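Local coordinates for Lmo2470 protein (Listeria monocytogenes EGD-e, PDB 5HL3), which is the internalin InlP, a calcium-binding leucine-rich-repeat protein that interacts with host afadin and facilitates crossing of the basement membrane by the bacterium, at residues G108-N113 with M153-I158; P170-L175 with Q189-L194; A201-N206 with H223-G228; Y336-S341 with Y354-T359. One frame throughout, in Å; residues are numbered along the deposited sequence. Where two conformers were deposited one is given.

Interaction 1 of 4, residues G108-N113 with M153-I158; sequences GRLTRN and MSEMLI. With CA (calcium ion), chain B; CA (calcium ion), chain E.
Arg109 and Leu110 meet Glu155 just after Gly108, whose carbonyl O binds a calcium ion directly at 2.2 Å. Asp105 and Pro106 complete the protein ligands, and Glu155 joins as a second-shell anchor: two of the metal's waters donate to the same carboxylate oxygen, Glu155 OE1, and its negative charge would favour the site. In the conformer given, the chain of Arg109 crosses that of Glu155 at about a right angle, CG lying 4.0 Å from OE2; the guanidinium itself stays apart from the carboxylate. The contact joins two loops that follow strands 100-103 and 150-152 of the parallel sheet of a leucine-rich-repeat solenoid, two repeats apart. One of the two waters also accepts a hydrogen bond from Leu110 N at 2.9 Å, so that it joins metal, loop and carboxylate. Leu110 carries most of the apolar contact. Its CD2 lies 3.4 Å from the Glu155 carbonyl O, while CD1 rests against the branch point of Leu157, 3.8 Å from CG. The carbonyl O of Leu157 meanwhile binds a second calcium ion at 2.4 Å, together with Glu162. Thr111 OG1 turns back to the first ion, pairing at 3.1 Å with another of its waters.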
# COMPACT_ATOMS: atom_id res chain seq x y z
N GLY A 108 -8.92 5.48 14.86
CA GLY A 108 -8.50 6.76 14.36
C GLY A 108 -7.44 6.59 13.27
O GLY A 108 -7.12 5.47 12.81
N ARG A 109 -6.91 7.74 12.87
CA ARG A 109 -5.96 7.80 11.79
C ARG A 109 -4.60 8.23 12.29
O ARG A 109 -4.46 9.33 12.81
CB ARG A 109 -6.49 8.86 10.81
CG ARG A 109 -5.87 8.84 9.45
CD ARG A 109 -6.89 9.31 8.44
NE ARG A 109 -6.93 10.75 8.36
CZ ARG A 109 -7.81 11.57 8.95
NH1 ARG A 109 -8.79 11.13 9.75
NH2 ARG A 109 -7.70 12.86 8.74
N LEU A 110 -3.59 7.36 12.16
CA LEU A 110 -2.21 7.74 12.49
C LEU A 110 -2.04 8.32 13.88
O LEU A 110 -1.27 9.25 14.11
CB LEU A 110 -1.67 8.73 11.41
CG LEU A 110 -1.54 8.13 10.00
CD1 LEU A 110 -1.57 9.16 8.86
CD2 LEU A 110 -0.29 7.24 9.91
N THR A 111 -2.75 7.74 14.87
CA THR A 111 -2.73 8.28 16.22
C THR A 111 -1.49 7.88 17.01
O THR A 111 -1.26 8.44 18.10
CB THR A 111 -3.94 7.79 17.01
OG1 THR A 111 -3.92 6.37 17.02
CG2 THR A 111 -5.25 8.31 16.38
N ARG A 112 -0.76 6.87 16.56
CA ARG A 112 0.43 6.38 17.27
C ARG A 112 1.64 6.37 16.34
O ARG A 112 1.49 6.24 15.15
CB ARG A 112 0.19 4.96 17.81
CG ARG A 112 -0.88 4.82 18.86
CD ARG A 112 -0.41 5.29 20.24
NE ARG A 112 -1.47 5.16 21.23
CZ ARG A 112 -2.37 6.08 21.50
NH1 ARG A 112 -2.31 7.27 20.92
NH2 ARG A 112 -3.33 5.84 22.40
N ASN A 113 2.82 6.56 16.92
CA ASN A 113 4.09 6.58 16.23
C ASN A 113 4.90 5.34 16.61
O ASN A 113 4.93 4.97 17.80
CB ASN A 113 4.92 7.78 16.69
CG ASN A 113 4.27 9.12 16.42
OD1 ASN A 113 3.67 9.36 15.39
ND2 ASN A 113 4.54 10.05 17.31
N MSE A 153 3.23 -2.67 5.96
CA MSE A 153 3.60 -1.32 6.38
C MSE A 153 2.69 -0.31 5.70
O MSE A 153 3.14 0.69 5.15
CB MSE A 153 5.06 -1.05 6.02
CG MSE A 153 6.03 -2.10 6.57
SE MSE A 153 6.32 -2.00 8.52
CE MSE A 153 7.58 -0.52 8.44
N SER A 154 1.39 -0.57 5.73
CA SER A 154 0.39 0.31 5.09
C SER A 154 0.03 1.47 6.00
O SER A 154 -0.04 1.28 7.23
CB SER A 154 -0.86 -0.52 4.79
OG SER A 154 -1.87 0.30 4.24
N GLU A 155 -0.19 2.66 5.44
CA GLU A 155 -0.66 3.83 6.23
C GLU A 155 0.28 4.15 7.37
O GLU A 155 -0.09 4.12 8.55
CB GLU A 155 -2.10 3.66 6.74
CG GLU A 155 -2.69 5.00 7.14
CD GLU A 155 -4.08 4.93 7.65
OE1 GLU A 155 -4.36 4.16 8.58
OE2 GLU A 155 -4.92 5.72 7.15
N MSE A 156 1.49 4.54 7.00
CA MSE A 156 2.52 4.89 7.97
C MSE A 156 3.25 6.16 7.64
O MSE A 156 4.27 6.45 8.26
CB MSE A 156 3.57 3.75 8.10
CG MSE A 156 2.95 2.41 8.52
SE MSE A 156 4.31 1.08 8.95
CE MSE A 156 4.78 1.76 10.71
N LEU A 157 2.72 6.96 6.71
CA LEU A 157 3.38 8.18 6.21
C LEU A 157 4.83 7.93 5.72
O LEU A 157 5.74 8.71 6.00
CB LEU A 157 3.28 9.30 7.23
CG LEU A 157 1.84 9.81 7.42
CD1 LEU A 157 1.83 10.75 8.60
CD2 LEU A 157 1.31 10.50 6.20
N ILE A 158 5.00 6.84 4.96
CA ILE A 158 6.30 6.52 4.42
C ILE A 158 6.50 7.28 3.10
O ILE A 158 5.65 7.23 2.22
CB ILE A 158 6.43 5.01 4.20
CG1 ILE A 158 6.40 4.32 5.57
CG2 ILE A 158 7.76 4.68 3.49
CD1 ILE A 158 6.21 2.82 5.52
CA CA B . -5.99 3.55 12.55
CA CA E . 7.73 9.39 7.18
O HOH W 1 -4.13 4.62 11.34
O HOH W 2 -4.59 4.96 14.32
O HOH W 3 -6.60 3.82 10.19
O HOH W 4 -8.21 2.47 12.25
O HOH W 5 7.79 11.07 5.49
O HOH W 6 7.58 11.23 8.56

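Interaction 2 of 4, residues P170-L175 with Q189-L194; sequences PLLITL and QNIPNL. With CA (calcium ion), chain F.
Leu172 lies side by side with Ile191 and Leu194, all pointing the same way, in the repeating manner of a leucine-rich-repeat solenoid, where equivalent residues of successive coils stack into a continuous apolar core. Leu172 CB meets Ile191 CG2 at 4.0 Å, and its CD2 meets Leu194 CD1 at the same separation. The Leu194 chain leads away from the neighbouring coil at first, but CG, anti to the backbone N (chi1 -170°), lies 4.0 Å from Ile173 O. CD1 comes closer still, 3.5 Å from that carbonyl O of Ile173, and also sits beside Leu175 CB. Backbone contact is close too, the CA of Leu194 lying 3.3 Å from Leu172 O in a CA-H...O contact. Behind this shell, a type I turn from Ile191 to Leu194, closed by Leu194 N on Ile191 O, places the Leu194 backbone beside Leu172. Just before the turn, Gln189 OE1 and Asn190 OD1 bind a calcium ion that Asn167 also holds, tying the start of this turn to the preceding coil. Toward the outside, Asn193 lies alongside Leu171, and in the conformer given one water bridges them: it donates to Leu171 O at 2.8 Å and accepts from Asn193 ND2 at 3.1 Å.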
# COMPACT_ATOMS: atom_id res chain seq x y z
N PRO A 170 16.29 -11.93 1.04
CA PRO A 170 16.05 -12.60 -0.23
C PRO A 170 14.79 -13.42 -0.33
O PRO A 170 14.36 -13.72 -1.45
CB PRO A 170 17.24 -13.53 -0.36
CG PRO A 170 17.70 -13.79 1.04
CD PRO A 170 17.49 -12.46 1.73
N LEU A 171 14.18 -13.75 0.80
CA LEU A 171 12.98 -14.57 0.78
C LEU A 171 11.68 -13.78 0.78
O LEU A 171 10.61 -14.38 0.77
CB LEU A 171 12.99 -15.54 1.97
CG LEU A 171 14.20 -16.47 2.03
CD1 LEU A 171 14.04 -17.47 3.15
CD2 LEU A 171 14.39 -17.18 0.73
N LEU A 172 11.76 -12.46 0.69
CA LEU A 172 10.52 -11.67 0.79
C LEU A 172 9.50 -12.04 -0.30
O LEU A 172 9.83 -12.06 -1.49
CB LEU A 172 10.85 -10.18 0.74
CG LEU A 172 9.71 -9.25 1.16
CD1 LEU A 172 9.54 -9.30 2.66
CD2 LEU A 172 9.98 -7.81 0.70
N ILE A 173 8.26 -12.30 0.12
CA ILE A 173 7.17 -12.68 -0.80
C ILE A 173 6.09 -11.58 -0.90
O ILE A 173 5.50 -11.41 -1.97
CB ILE A 173 6.52 -14.01 -0.32
CG1 ILE A 173 7.52 -15.16 -0.40
CG2 ILE A 173 5.26 -14.35 -1.12
CD1 ILE A 173 7.06 -16.36 0.37
N THR A 174 5.80 -10.90 0.22
CA THR A 174 4.72 -9.92 0.29
C THR A 174 5.22 -8.62 0.84
O THR A 174 5.84 -8.60 1.91
CB THR A 174 3.54 -10.42 1.17
OG1 THR A 174 2.98 -11.59 0.55
CG2 THR A 174 2.45 -9.35 1.32
N LEU A 175 4.94 -7.52 0.14
CA LEU A 175 5.30 -6.18 0.60
C LEU A 175 4.08 -5.30 0.40
O LEU A 175 3.66 -5.04 -0.74
CB LEU A 175 6.50 -5.66 -0.20
CG LEU A 175 7.03 -4.28 0.12
CD1 LEU A 175 7.36 -4.15 1.60
CD2 LEU A 175 8.25 -3.96 -0.74
N GLN A 189 16.34 -4.74 -6.46
CA GLN A 189 17.40 -5.59 -6.97
C GLN A 189 17.48 -6.98 -6.40
O GLN A 189 17.92 -7.90 -7.09
CB GLN A 189 18.78 -4.93 -6.68
CG GLN A 189 19.02 -3.58 -7.34
CD GLN A 189 20.41 -3.06 -7.08
OE1 GLN A 189 21.09 -3.52 -6.16
NE2 GLN A 189 20.88 -2.15 -7.92
N ASN A 190 17.07 -7.17 -5.14
CA ASN A 190 17.42 -8.39 -4.42
C ASN A 190 16.26 -9.04 -3.71
O ASN A 190 16.47 -9.76 -2.72
CB ASN A 190 18.55 -8.07 -3.39
CG ASN A 190 19.74 -7.36 -4.03
OD1 ASN A 190 20.05 -6.23 -3.68
ND2 ASN A 190 20.39 -8.01 -4.97
N ILE A 191 15.05 -8.84 -4.22
CA ILE A 191 13.88 -9.56 -3.68
C ILE A 191 13.16 -10.32 -4.82
O ILE A 191 11.96 -10.14 -5.08
CB ILE A 191 12.94 -8.66 -2.86
CG1 ILE A 191 12.50 -7.40 -3.65
CG2 ILE A 191 13.59 -8.28 -1.53
CD1 ILE A 191 11.48 -6.57 -2.91
N PRO A 192 13.89 -11.23 -5.48
CA PRO A 192 13.31 -11.91 -6.66
C PRO A 192 12.20 -12.89 -6.39
O PRO A 192 11.57 -13.36 -7.35
CB PRO A 192 14.52 -12.59 -7.28
CG PRO A 192 15.36 -12.91 -6.13
CD PRO A 192 15.26 -11.71 -5.21
N ASN A 193 11.93 -13.20 -5.12
CA ASN A 193 10.78 -14.05 -4.80
C ASN A 193 9.51 -13.25 -4.54
O ASN A 193 8.46 -13.83 -4.27
CB ASN A 193 11.08 -14.95 -3.59
CG ASN A 193 12.09 -16.02 -3.92
OD1 ASN A 193 12.54 -16.16 -5.07
ND2 ASN A 193 12.45 -16.80 -2.91
N LEU A 194 9.58 -11.93 -4.66
CA LEU A 194 8.42 -11.10 -4.37
C LEU A 194 7.26 -11.48 -5.29
O LEU A 194 7.42 -11.49 -6.51
CB LEU A 194 8.77 -9.62 -4.53
CG LEU A 194 7.68 -8.68 -4.00
CD1 LEU A 194 7.65 -8.67 -2.49
CD2 LEU A 194 7.89 -7.27 -4.55
CA CA F . 21.63 -4.58 -4.05
O HOH W 7 10.61 -16.96 -0.40
O HOH W 8 19.86 -2.95 -3.63
O HOH W 9 23.43 -2.95 -4.01
O HOH W 10 23.43 -6.05 -3.18

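Interaction 3 of 4, residues A201-N206 with H223-G228; sequences ANLLTN and HNNLTG
Ala201 and His223 occupy matching places in two loops that run the same way, their end-to-end directions 25° apart. Ala201 CA approaches His223 O to 3.2 Å in a CA-H...O contact, and farther along the Asn225 N donates to Leu204 O at 2.8 Å, a short bond bent to 138° at the hydrogen. Beyond it, a water bridges the backbones, donating a hydrogen bond to Thr205 O at 2.6 Å and accepting one from Thr227 N. Among the side chains, Asn224 carries the contact. Its OD1 accepts the Leu204 N at 3.0 Å, nearly straight at 163°, and the same oxygen lies 3.1 Å from Asn202 CB. Its ND2 serves Leu199 O and Leu221 O, so this buried amide has partners at both ends and pins one coil to the next. Asn202 does the equivalent job one coil earlier, with ND2 on Leu177 O and Leu199 O and OD1 on Leu182 N. Asparagines stacked in this way are a familiar feature of leucine-rich repeats and satisfy the loop backbone inside the solenoid. Leu226 reaches over with CD2, 3.5 Å from Asn206 N, and Thr205 CG2 lies 4.2 Å from Asn225 CB. The two loops follow strands 196-198 and 218-220 of the parallel sheet; the second leads into strand 227-228, which pairs with strand 248-249, where Leu226 packs on Leu249 and Thr227 on Phe248.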
# COMPACT_ATOMS: atom_id res chain seq x y z
N ALA A 201 -2.90 3.83 -3.39
CA ALA A 201 -3.02 5.07 -2.56
C ALA A 201 -1.66 5.64 -2.15
O ALA A 201 -1.39 5.96 -1.00
CB ALA A 201 -3.96 4.88 -1.37
N ASN A 202 -0.77 5.75 -3.13
CA ASN A 202 0.49 6.48 -2.98
C ASN A 202 0.47 7.67 -3.94
O ASN A 202 -0.61 8.11 -4.36
CB ASN A 202 1.70 5.54 -3.14
CG ASN A 202 2.01 4.80 -1.86
OD1 ASN A 202 2.62 5.34 -0.95
ND2 ASN A 202 1.57 3.56 -1.77
N LEU A 203 1.64 8.23 -4.21
CA LEU A 203 1.80 9.43 -5.07
C LEU A 203 2.69 9.13 -6.24
O LEU A 203 3.39 10.00 -6.75
CB LEU A 203 2.39 10.56 -4.22
CG LEU A 203 1.60 10.95 -2.93
CD1 LEU A 203 2.33 11.99 -2.10
CD2 LEU A 203 0.19 11.42 -3.27
N LEU A 204 2.65 7.89 -6.71
CA LEU A 204 3.55 7.49 -7.78
C LEU A 204 3.19 8.10 -9.12
O LEU A 204 2.02 8.12 -9.49
CB LEU A 204 3.59 5.95 -7.92
CG LEU A 204 4.07 5.17 -6.70
CD1 LEU A 204 3.76 3.70 -6.88
CD2 LEU A 204 5.56 5.37 -6.51
N THR A 205 4.20 8.54 -9.88
CA THR A 205 3.96 9.02 -11.24
C THR A 205 4.41 8.03 -12.31
O THR A 205 4.07 8.17 -13.49
CB THR A 205 4.63 10.38 -11.52
OG1 THR A 205 6.02 10.30 -11.25
CG2 THR A 205 4.03 11.44 -10.67
N ASN A 206 5.15 7.00 -11.90
CA ASN A 206 5.58 5.90 -12.80
C ASN A 206 6.22 4.86 -11.89
O ASN A 206 6.26 5.04 -10.67
CB ASN A 206 6.58 6.39 -13.87
CG ASN A 206 6.41 5.68 -15.21
OD1 ASN A 206 5.91 4.57 -15.28
ND2 ASN A 206 6.73 6.39 -16.27
N HIS A 223 -5.19 4.27 -7.46
CA HIS A 223 -5.15 5.54 -6.75
C HIS A 223 -3.73 6.08 -6.58
O HIS A 223 -3.31 6.40 -5.47
CB HIS A 223 -5.90 5.45 -5.40
CG HIS A 223 -7.36 5.78 -5.49
ND1 HIS A 223 -7.82 7.01 -5.93
CD2 HIS A 223 -8.47 5.07 -5.16
CE1 HIS A 223 -9.14 7.03 -5.87
NE2 HIS A 223 -9.55 5.87 -5.42
N ASN A 224 -3.00 6.21 -7.68
CA ASN A 224 -1.70 6.89 -7.68
C ASN A 224 -1.85 8.10 -8.61
O ASN A 224 -2.97 8.57 -8.85
CB ASN A 224 -0.60 5.89 -8.05
CG ASN A 224 -0.10 5.16 -6.84
OD1 ASN A 224 0.72 5.68 -6.11
ND2 ASN A 224 -0.63 4.00 -6.58
N ASN A 225 -0.72 8.62 -9.08
CA ASN A 225 -0.71 9.79 -9.96
C ASN A 225 -0.12 9.43 -11.33
O ASN A 225 0.55 10.24 -11.98
CB ASN A 225 0.11 10.93 -9.33
CG ASN A 225 -0.57 11.54 -8.13
OD1 ASN A 225 -1.78 11.63 -8.05
ND2 ASN A 225 0.24 11.97 -7.16
N LEU A 226 -0.36 8.20 -11.79
CA LEU A 226 0.16 7.77 -13.11
C LEU A 226 -0.57 8.58 -14.17
O LEU A 226 -1.80 8.53 -14.26
CB LEU A 226 -0.08 6.27 -13.29
CG LEU A 226 0.49 5.37 -12.20
CD1 LEU A 226 0.00 3.95 -12.40
CD2 LEU A 226 1.98 5.43 -12.13
N THR A 227 0.18 9.31 -15.00
CA THR A 227 -0.41 10.32 -15.87
C THR A 227 0.06 10.18 -17.31
O THR A 227 1.26 10.09 -17.59
CB THR A 227 -0.04 11.73 -15.33
OG1 THR A 227 -0.51 11.86 -13.98
CG2 THR A 227 -0.66 12.82 -16.17
N GLY A 228 -0.90 10.10 -18.22
CA GLY A 228 -0.60 10.01 -19.64
C GLY A 228 -0.24 8.59 -20.01
O GLY A 228 -1.10 7.75 -20.30
O HOH W 11 3.07 10.14 -14.93

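Interaction 4 of 4, residues Y336-S341 with Y354-T359; sequences YKLDVS and YDWNVT. With CA (calcium ion), chain H.
Asp339 OD2 and Asp355 OD1 grip one calcium ion from adjacent strands, at 2.5 and 2.3 Å. Four waters and Ser353 complete its shell. The two carboxylates, whose planes stand 45° apart, bring these oxygens within 3.2 Å of each other, a closeness that the shared cation would offset. Ser341 OG donates to the syn lone pair of Asp339 OD1, which helps to fix the carboxylate's rotation, and one metal water donates to Asp355 OD2. The two aspartates form a non-hydrogen-bonded pair of an antiparallel beta hairpin; on either side of them, Leu338 with Trp356 and Val340 with Tyr354 are hydrogen-bonded pairs. On the sheet face opposite the metal, Trp356 CG sits between its own N and carbonyl carbon (chi1 73°). The indole lies across the neighbouring strand. Leu338 CB stands over the centre of its six-membered ring, 3.6 Å from the centroid, in a CH-pi contact, while Val340 CG2 meets the ring edge, 3.7 Å from CH2. Within the mixed sheet of this C-terminal domain the hairpin is flanked by strand 265-274 beside 354-359 and strand 301-306 beside 336-341, and Trp356 and Val340 both pack on Ile282 of strand 280-283.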
# COMPACT_ATOMS: atom_id res chain seq x y z
N TYR A 336 -13.63 27.05 -24.26
CA TYR A 336 -14.51 26.00 -23.77
C TYR A 336 -13.77 24.88 -23.08
O TYR A 336 -12.63 24.57 -23.43
CB TYR A 336 -15.28 25.40 -24.95
CG TYR A 336 -16.20 26.39 -25.64
CD1 TYR A 336 -15.73 27.23 -26.65
CD2 TYR A 336 -17.56 26.46 -25.31
CE1 TYR A 336 -16.57 28.14 -27.27
CE2 TYR A 336 -18.40 27.36 -25.92
CZ TYR A 336 -17.92 28.20 -26.90
OH TYR A 336 -18.78 29.09 -27.50
N LYS A 337 -14.43 24.28 -22.09
CA LYS A 337 -13.94 23.08 -21.39
C LYS A 337 -14.78 21.90 -21.89
O LYS A 337 -16.00 21.89 -21.68
CB LYS A 337 -14.13 23.21 -19.90
CG LYS A 337 -13.32 24.32 -19.25
CD LYS A 337 -13.27 24.18 -17.73
CE LYS A 337 -14.63 24.44 -17.09
NZ LYS A 337 -15.29 25.70 -17.47
N LEU A 338 -14.14 20.97 -22.58
CA LEU A 338 -14.81 19.78 -23.15
C LEU A 338 -14.50 18.54 -22.31
O LEU A 338 -13.45 18.46 -21.67
CB LEU A 338 -14.38 19.53 -24.60
CG LEU A 338 -15.20 20.23 -25.69
CD1 LEU A 338 -15.25 21.73 -25.51
CD2 LEU A 338 -14.73 19.87 -27.10
N ASP A 339 -15.42 17.59 -22.34
CA ASP A 339 -15.29 16.30 -21.64
C ASP A 339 -15.85 15.20 -22.50
O ASP A 339 -16.92 15.38 -23.09
CB ASP A 339 -16.05 16.33 -20.32
CG ASP A 339 -16.24 14.96 -19.71
OD1 ASP A 339 -16.92 14.08 -20.29
OD2 ASP A 339 -15.80 14.78 -18.61
N VAL A 340 -15.09 14.11 -22.65
CA VAL A 340 -15.61 12.87 -23.22
C VAL A 340 -15.53 11.82 -22.12
O VAL A 340 -14.49 11.65 -21.46
CB VAL A 340 -14.82 12.42 -24.46
CG1 VAL A 340 -15.06 10.95 -24.81
CG2 VAL A 340 -15.22 13.25 -25.65
N SER A 341 -16.65 11.13 -21.93
CA SER A 341 -16.76 10.11 -20.90
C SER A 341 -17.27 8.81 -21.49
O SER A 341 -18.08 8.81 -22.42
CB SER A 341 -17.67 10.59 -19.77
OG SER A 341 -17.02 11.63 -19.01
N TYR A 354 -12.37 12.24 -19.66
CA TYR A 354 -11.21 12.96 -20.19
C TYR A 354 -11.61 14.37 -20.58
O TYR A 354 -12.54 14.55 -21.36
CB TYR A 354 -10.60 12.19 -21.38
CG TYR A 354 -10.01 10.89 -20.88
CD1 TYR A 354 -10.80 9.76 -20.69
CD2 TYR A 354 -8.69 10.85 -20.45
CE1 TYR A 354 -10.25 8.61 -20.14
CE2 TYR A 354 -8.14 9.69 -19.93
CZ TYR A 354 -8.93 8.60 -19.75
OH TYR A 354 -8.42 7.44 -19.16
N ASP A 355 -10.83 15.33 -20.12
CA ASP A 355 -11.13 16.75 -20.30
C ASP A 355 -10.09 17.42 -21.19
O ASP A 355 -8.92 17.04 -21.15
CB ASP A 355 -11.04 17.45 -18.95
CG ASP A 355 -11.97 16.91 -17.93
OD1 ASP A 355 -12.87 16.11 -18.23
OD2 ASP A 355 -11.78 17.33 -16.78
N TRP A 356 -10.48 18.49 -21.88
CA TRP A 356 -9.50 19.32 -22.59
C TRP A 356 -10.11 20.67 -22.87
O TRP A 356 -11.33 20.84 -22.82
CB TRP A 356 -8.97 18.65 -23.88
CG TRP A 356 -9.93 18.58 -25.05
CD1 TRP A 356 -9.89 19.36 -26.17
CD2 TRP A 356 -11.02 17.65 -25.25
NE1 TRP A 356 -10.89 19.00 -27.04
CE2 TRP A 356 -11.60 17.96 -26.49
CE3 TRP A 356 -11.57 16.62 -24.49
CZ2 TRP A 356 -12.69 17.28 -26.99
CZ3 TRP A 356 -12.66 15.93 -25.01
CH2 TRP A 356 -13.21 16.29 -26.24
N ASN A 357 -9.25 21.62 -23.15
CA ASN A 357 -9.66 23.00 -23.45
C ASN A 357 -9.63 23.27 -24.93
O ASN A 357 -8.70 22.88 -25.63
CB ASN A 357 -8.76 24.01 -22.72
CG ASN A 357 -8.93 23.98 -21.22
OD1 ASN A 357 -9.98 23.55 -20.71
ND2 ASN A 357 -7.90 24.41 -20.48
N VAL A 358 -10.66 23.96 -25.41
CA VAL A 358 -10.78 24.30 -26.82
C VAL A 358 -10.98 25.81 -26.96
O VAL A 358 -11.81 26.41 -26.26
CB VAL A 358 -11.99 23.59 -27.48
CG1 VAL A 358 -12.14 23.96 -28.95
CG2 VAL A 358 -11.84 22.08 -27.33
N THR A 359 -10.18 26.42 -27.85
CA THR A 359 -10.34 27.80 -28.25
C THR A 359 -11.04 27.75 -29.61
O THR A 359 -10.55 27.14 -30.56
CB THR A 359 -8.99 28.53 -28.38
OG1 THR A 359 -8.27 28.47 -27.13
CG2 THR A 359 -9.20 30.02 -28.81
CA CA H . -14.28 15.15 -16.63
O HOH W 12 -13.46 16.43 -14.77
O HOH W 13 -12.27 13.89 -15.89
O HOH W 14 -15.81 14.41 -15.07
O HOH W 15 -15.60 17.19 -16.56

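In the fold
Interactions 1, 2 and 3 sample different places on one leucine-rich-repeat solenoid, and interaction 4 lies in the C-terminal domain beyond it. Interactions 1 and 3 both belong to loops that follow strands of the parallel sheet, their centres about 20 Å apart and their nearest atoms about 5 Å; Asn180, which hydrogen-bonds to residues 153-158, also touches Asn202. Interaction 2 lies where the chain enters strands of the same sheet, its centre about 24 Å from that of interaction 1. Calcium ions bind at interactions 1, 2 and 4. Interaction 3 approaches interaction 4 to about 7 Å between nearest atoms, and Tyr354 OH is hydrogen-bonded to Leu249 O, linking the last repeats to the C-terminal sheet.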